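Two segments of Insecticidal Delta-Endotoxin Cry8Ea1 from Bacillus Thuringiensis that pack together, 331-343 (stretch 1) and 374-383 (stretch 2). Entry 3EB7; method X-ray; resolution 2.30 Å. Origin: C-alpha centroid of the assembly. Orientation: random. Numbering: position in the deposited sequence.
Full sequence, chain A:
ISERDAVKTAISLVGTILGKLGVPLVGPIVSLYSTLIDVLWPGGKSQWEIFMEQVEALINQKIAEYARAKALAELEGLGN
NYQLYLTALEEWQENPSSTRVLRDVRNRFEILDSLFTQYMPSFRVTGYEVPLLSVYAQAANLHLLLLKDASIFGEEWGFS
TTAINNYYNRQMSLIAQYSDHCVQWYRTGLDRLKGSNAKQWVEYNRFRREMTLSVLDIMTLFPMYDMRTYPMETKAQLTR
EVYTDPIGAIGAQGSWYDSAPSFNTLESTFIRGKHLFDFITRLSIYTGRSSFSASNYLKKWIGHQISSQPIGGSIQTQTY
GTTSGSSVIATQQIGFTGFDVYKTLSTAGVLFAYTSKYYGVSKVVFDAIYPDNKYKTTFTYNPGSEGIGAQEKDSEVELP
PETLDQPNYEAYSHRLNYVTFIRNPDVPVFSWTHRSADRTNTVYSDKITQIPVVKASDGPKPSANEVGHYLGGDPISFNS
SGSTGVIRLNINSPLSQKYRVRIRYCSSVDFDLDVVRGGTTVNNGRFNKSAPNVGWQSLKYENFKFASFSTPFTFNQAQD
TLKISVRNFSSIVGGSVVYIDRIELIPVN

Stretch 1, residues 331-343: TQQIGFTGFDVYK
Stretch 2, residues 374-383: KYKTTFTYNP

Two strands run nearly antiparallel here without a single backbone-to-backbone hydrogen bond between them; the one direct hydrogen bond comes from a side chain. Strands 331-335 and 376-381 cross at -159°, their axes 8.9 Å apart at closest approach, so the gap must be filled by side chains. Register is set by Gln332 CA to Tyr381 CA at 7.6 Å and Ile334 CA to Phe379 CA at 7.4 Å.

Phe379 is the plug. Its CB points toward stretch 1, and chi1 -60° (m) with chi2 105° sets its ring among three partners. Ile334, m,t, lays CG2 over the ring face, 4.0 Å from the Phe379 centroid, a CH-pi contact suited to a branched aliphatic. Phe336 (chi1 -88°, chi2 128°) turns its edge to the face of Phe379 in an offset pair, centroids 5.3 Å apart and planes at 75°. Phe379 in turn presents its own edge to the face of Phe339 (chi1 -85°, chi2 111°), with Phe379 CZ 3.8 Å from Phe339 CE1 and planes at 85°.

A type II turn from Phe336 to Phe339 carries two of these rings; Phe339 N donates to Phe336 O at 2.8 Å, and Gly338 takes the positive phi (76/-6) that glycine favours. Phe339 also reaches Thr377, CE2 to CG2 at 3.8 Å, and meets the ring edge of Tyr375.

The polar end is Gln332. Extended t,t with chi3 -19°, it spans the gap so that NE2 donates to Thr380 O at 2.9 Å, almost linearly at 172°. Its OE1 accepts from a water at 2.6 Å, which accepts from Asn382 N at 3.1 Å. Towards the other end, a second water links Tyr342 OH (2.6 Å; Tyr342 chi1 57°, p) to Thr377 O (3.1 Å). Together the stretches bury 472 Å².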

# COMPACT_ATOMS: atom_id res chain seq x y z
N THR A 331 -15.06 31.27 4.16
CA THR A 331 -14.71 30.16 3.27
C THR A 331 -13.25 30.33 2.89
O THR A 331 -12.71 31.39 3.02
CB THR A 331 -15.54 30.11 1.97
OG1 THR A 331 -15.13 31.16 1.08
CG2 THR A 331 -17.06 30.19 2.24
N GLN A 332 -12.61 29.26 2.49
CA GLN A 332 -11.30 29.37 1.92
C GLN A 332 -11.25 28.33 0.82
O GLN A 332 -11.63 27.18 1.05
CB GLN A 332 -10.24 29.07 2.99
CG GLN A 332 -8.81 29.31 2.47
CD GLN A 332 -7.75 29.07 3.51
OE1 GLN A 332 -8.03 29.05 4.70
NE2 GLN A 332 -6.52 28.91 3.06
N GLN A 333 -10.79 28.74 -0.37
CA GLN A 333 -10.58 27.83 -1.52
C GLN A 333 -9.10 27.50 -1.68
O GLN A 333 -8.26 28.40 -1.69
CB GLN A 333 -11.13 28.45 -2.81
CG GLN A 333 -12.63 28.86 -2.76
CD GLN A 333 -13.13 29.62 -4.01
OE1 GLN A 333 -14.07 30.41 -3.93
NE2 GLN A 333 -12.53 29.37 -5.16
N ILE A 334 -8.78 26.21 -1.83
CA ILE A 334 -7.40 25.77 -2.02
C ILE A 334 -7.29 24.98 -3.33
O ILE A 334 -7.95 23.94 -3.49
CB ILE A 334 -6.89 24.91 -0.81
CG1 ILE A 334 -7.05 25.67 0.53
CG2 ILE A 334 -5.45 24.51 -1.05
CD1 ILE A 334 -6.74 24.83 1.81
N GLY A 335 -6.51 25.49 -4.28
CA GLY A 335 -6.28 24.77 -5.55
C GLY A 335 -5.16 23.73 -5.37
O GLY A 335 -4.06 24.09 -4.96
N PHE A 336 -5.43 22.45 -5.65
CA PHE A 336 -4.50 21.36 -5.32
C PHE A 336 -4.04 20.59 -6.58
O PHE A 336 -3.22 19.66 -6.48
CB PHE A 336 -5.17 20.36 -4.36
CG PHE A 336 -5.05 20.67 -2.88
CD1 PHE A 336 -6.18 20.70 -2.08
CD2 PHE A 336 -3.82 20.87 -2.27
CE1 PHE A 336 -6.11 20.94 -0.70
CE2 PHE A 336 -3.74 21.12 -0.87
CZ PHE A 336 -4.89 21.14 -0.10
N THR A 337 -4.55 20.99 -7.75
CA THR A 337 -4.24 20.34 -9.03
C THR A 337 -2.75 20.17 -9.25
O THR A 337 -2.00 21.16 -9.19
CB THR A 337 -4.94 21.03 -10.23
OG1 THR A 337 -6.32 21.11 -9.93
CG2 THR A 337 -4.84 20.23 -11.53
N GLY A 338 -2.34 18.91 -9.46
CA GLY A 338 -0.97 18.51 -9.66
C GLY A 338 -0.09 18.46 -8.43
O GLY A 338 1.05 18.03 -8.52
N PHE A 339 -0.61 18.90 -7.29
CA PHE A 339 0.15 18.93 -6.03
C PHE A 339 0.04 17.64 -5.21
O PHE A 339 -1.07 17.18 -4.87
CB PHE A 339 -0.33 20.09 -5.13
CG PHE A 339 0.32 21.43 -5.42
CD1 PHE A 339 -0.43 22.47 -5.98
CD2 PHE A 339 1.66 21.67 -5.10
CE1 PHE A 339 0.14 23.70 -6.25
CE2 PHE A 339 2.25 22.94 -5.36
CZ PHE A 339 1.48 23.95 -5.94
N ASP A 340 1.21 17.12 -4.86
CA ASP A 340 1.39 16.14 -3.82
C ASP A 340 1.49 16.87 -2.48
O ASP A 340 2.52 17.53 -2.22
CB ASP A 340 2.69 15.36 -4.06
CG ASP A 340 2.54 14.27 -5.14
OD1 ASP A 340 1.44 14.05 -5.69
OD2 ASP A 340 3.55 13.64 -5.49
N VAL A 341 0.44 16.77 -1.67
CA VAL A 341 0.51 17.18 -0.28
C VAL A 341 1.17 16.05 0.55
O VAL A 341 0.56 15.03 0.81
CB VAL A 341 -0.86 17.51 0.26
CG1 VAL A 341 -0.79 17.88 1.72
CG2 VAL A 341 -1.46 18.66 -0.54
N TYR A 342 2.43 16.24 0.93
CA TYR A 342 3.18 15.20 1.62
C TYR A 342 3.10 15.24 3.15
O TYR A 342 3.51 14.31 3.82
CB TYR A 342 4.64 15.18 1.12
CG TYR A 342 5.37 16.48 1.27
CD1 TYR A 342 6.05 16.80 2.46
CD2 TYR A 342 5.36 17.42 0.23
CE1 TYR A 342 6.70 18.05 2.61
CE2 TYR A 342 6.01 18.66 0.37
CZ TYR A 342 6.69 18.96 1.55
OH TYR A 342 7.31 20.19 1.67
N LYS A 343 2.56 16.32 3.71
CA LYS A 343 2.45 16.44 5.17
C LYS A 343 1.34 17.39 5.51
O LYS A 343 1.17 18.41 4.87
CB LYS A 343 3.76 16.93 5.79
CG LYS A 343 3.64 17.22 7.30
CD LYS A 343 5.00 17.20 7.97
CE LYS A 343 5.42 18.53 8.46
NZ LYS A 343 5.38 18.59 9.94
N LYS A 374 9.12 20.10 -9.19
CA LYS A 374 9.62 20.16 -7.80
C LYS A 374 9.39 21.52 -7.09
O LYS A 374 10.07 21.87 -6.11
CB LYS A 374 11.11 19.76 -7.74
CG LYS A 374 11.44 18.42 -8.38
CD LYS A 374 10.57 17.22 -7.91
CE LYS A 374 10.98 15.94 -8.71
NZ LYS A 374 9.98 14.80 -8.75
N TYR A 375 8.43 22.29 -7.58
CA TYR A 375 8.05 23.52 -6.93
C TYR A 375 7.25 23.23 -5.63
O TYR A 375 6.26 22.51 -5.65
CB TYR A 375 7.29 24.42 -7.90
CG TYR A 375 6.75 25.64 -7.23
CD1 TYR A 375 7.59 26.71 -6.92
CD2 TYR A 375 5.40 25.72 -6.86
CE1 TYR A 375 7.10 27.83 -6.25
CE2 TYR A 375 4.90 26.83 -6.22
CZ TYR A 375 5.76 27.88 -5.92
OH TYR A 375 5.27 28.97 -5.27
N LYS A 376 7.72 23.81 -4.52
CA LYS A 376 7.14 23.61 -3.18
C LYS A 376 6.36 24.82 -2.68
O LYS A 376 6.72 25.97 -2.94
CB LYS A 376 8.25 23.32 -2.17
CG LYS A 376 9.03 22.04 -2.45
CD LYS A 376 10.11 21.82 -1.38
CE LYS A 376 11.09 22.99 -1.35
NZ LYS A 376 11.90 23.10 -2.62
N THR A 377 5.27 24.55 -1.98
CA THR A 377 4.47 25.60 -1.35
C THR A 377 3.74 25.07 -0.10
O THR A 377 3.64 23.85 0.11
CB THR A 377 3.49 26.26 -2.37
OG1 THR A 377 3.14 27.58 -1.91
CG2 THR A 377 2.22 25.44 -2.54
N THR A 378 3.31 25.99 0.76
CA THR A 378 2.45 25.67 1.91
C THR A 378 1.07 26.24 1.70
O THR A 378 0.92 27.34 1.19
CB THR A 378 3.02 26.27 3.22
OG1 THR A 378 4.40 25.95 3.31
CG2 THR A 378 2.35 25.72 4.45
N PHE A 379 0.05 25.48 2.11
CA PHE A 379 -1.32 25.99 2.16
C PHE A 379 -1.72 25.95 3.60
O PHE A 379 -1.54 24.95 4.27
CB PHE A 379 -2.26 25.09 1.32
CG PHE A 379 -1.86 25.01 -0.14
CD1 PHE A 379 -1.25 23.87 -0.65
CD2 PHE A 379 -2.09 26.09 -1.01
CE1 PHE A 379 -0.89 23.78 -2.00
CE2 PHE A 379 -1.74 26.04 -2.36
CZ PHE A 379 -1.14 24.87 -2.87
N THR A 380 -2.21 27.07 4.11
CA THR A 380 -2.62 27.13 5.49
C THR A 380 -4.06 27.57 5.62
O THR A 380 -4.46 28.63 5.12
CB THR A 380 -1.75 28.09 6.32
OG1 THR A 380 -0.36 27.81 6.07
CG2 THR A 380 -2.07 27.93 7.78
N TYR A 381 -4.80 26.70 6.30
CA TYR A 381 -6.07 27.00 6.88
C TYR A 381 -5.88 27.43 8.37
O TYR A 381 -5.55 26.60 9.22
CB TYR A 381 -6.98 25.75 6.78
CG TYR A 381 -8.30 25.89 7.47
CD1 TYR A 381 -9.32 26.71 6.92
CD2 TYR A 381 -8.55 25.23 8.68
CE1 TYR A 381 -10.57 26.85 7.57
CE2 TYR A 381 -9.77 25.40 9.35
CZ TYR A 381 -10.78 26.18 8.77
OH TYR A 381 -12.00 26.31 9.41
N ASN A 382 -6.06 28.72 8.66
CA ASN A 382 -6.13 29.19 10.04
C ASN A 382 -7.04 30.41 10.26
O ASN A 382 -6.56 31.54 10.32
CB ASN A 382 -4.73 29.41 10.61
CG ASN A 382 -4.74 29.69 12.14
OD1 ASN A 382 -5.77 29.58 12.84
ND2 ASN A 382 -3.56 30.05 12.65
N PRO A 383 -8.36 30.19 10.40
CA PRO A 383 -9.21 31.39 10.55
C PRO A 383 -8.98 32.16 11.87
O PRO A 383 -9.26 33.35 11.91
CB PRO A 383 -10.63 30.85 10.47
CG PRO A 383 -10.50 29.34 10.67
CD PRO A 383 -9.12 28.93 10.40
O HOH W 1 -7.52 30.64 6.70
O HOH W 2 6.24 22.39 0.82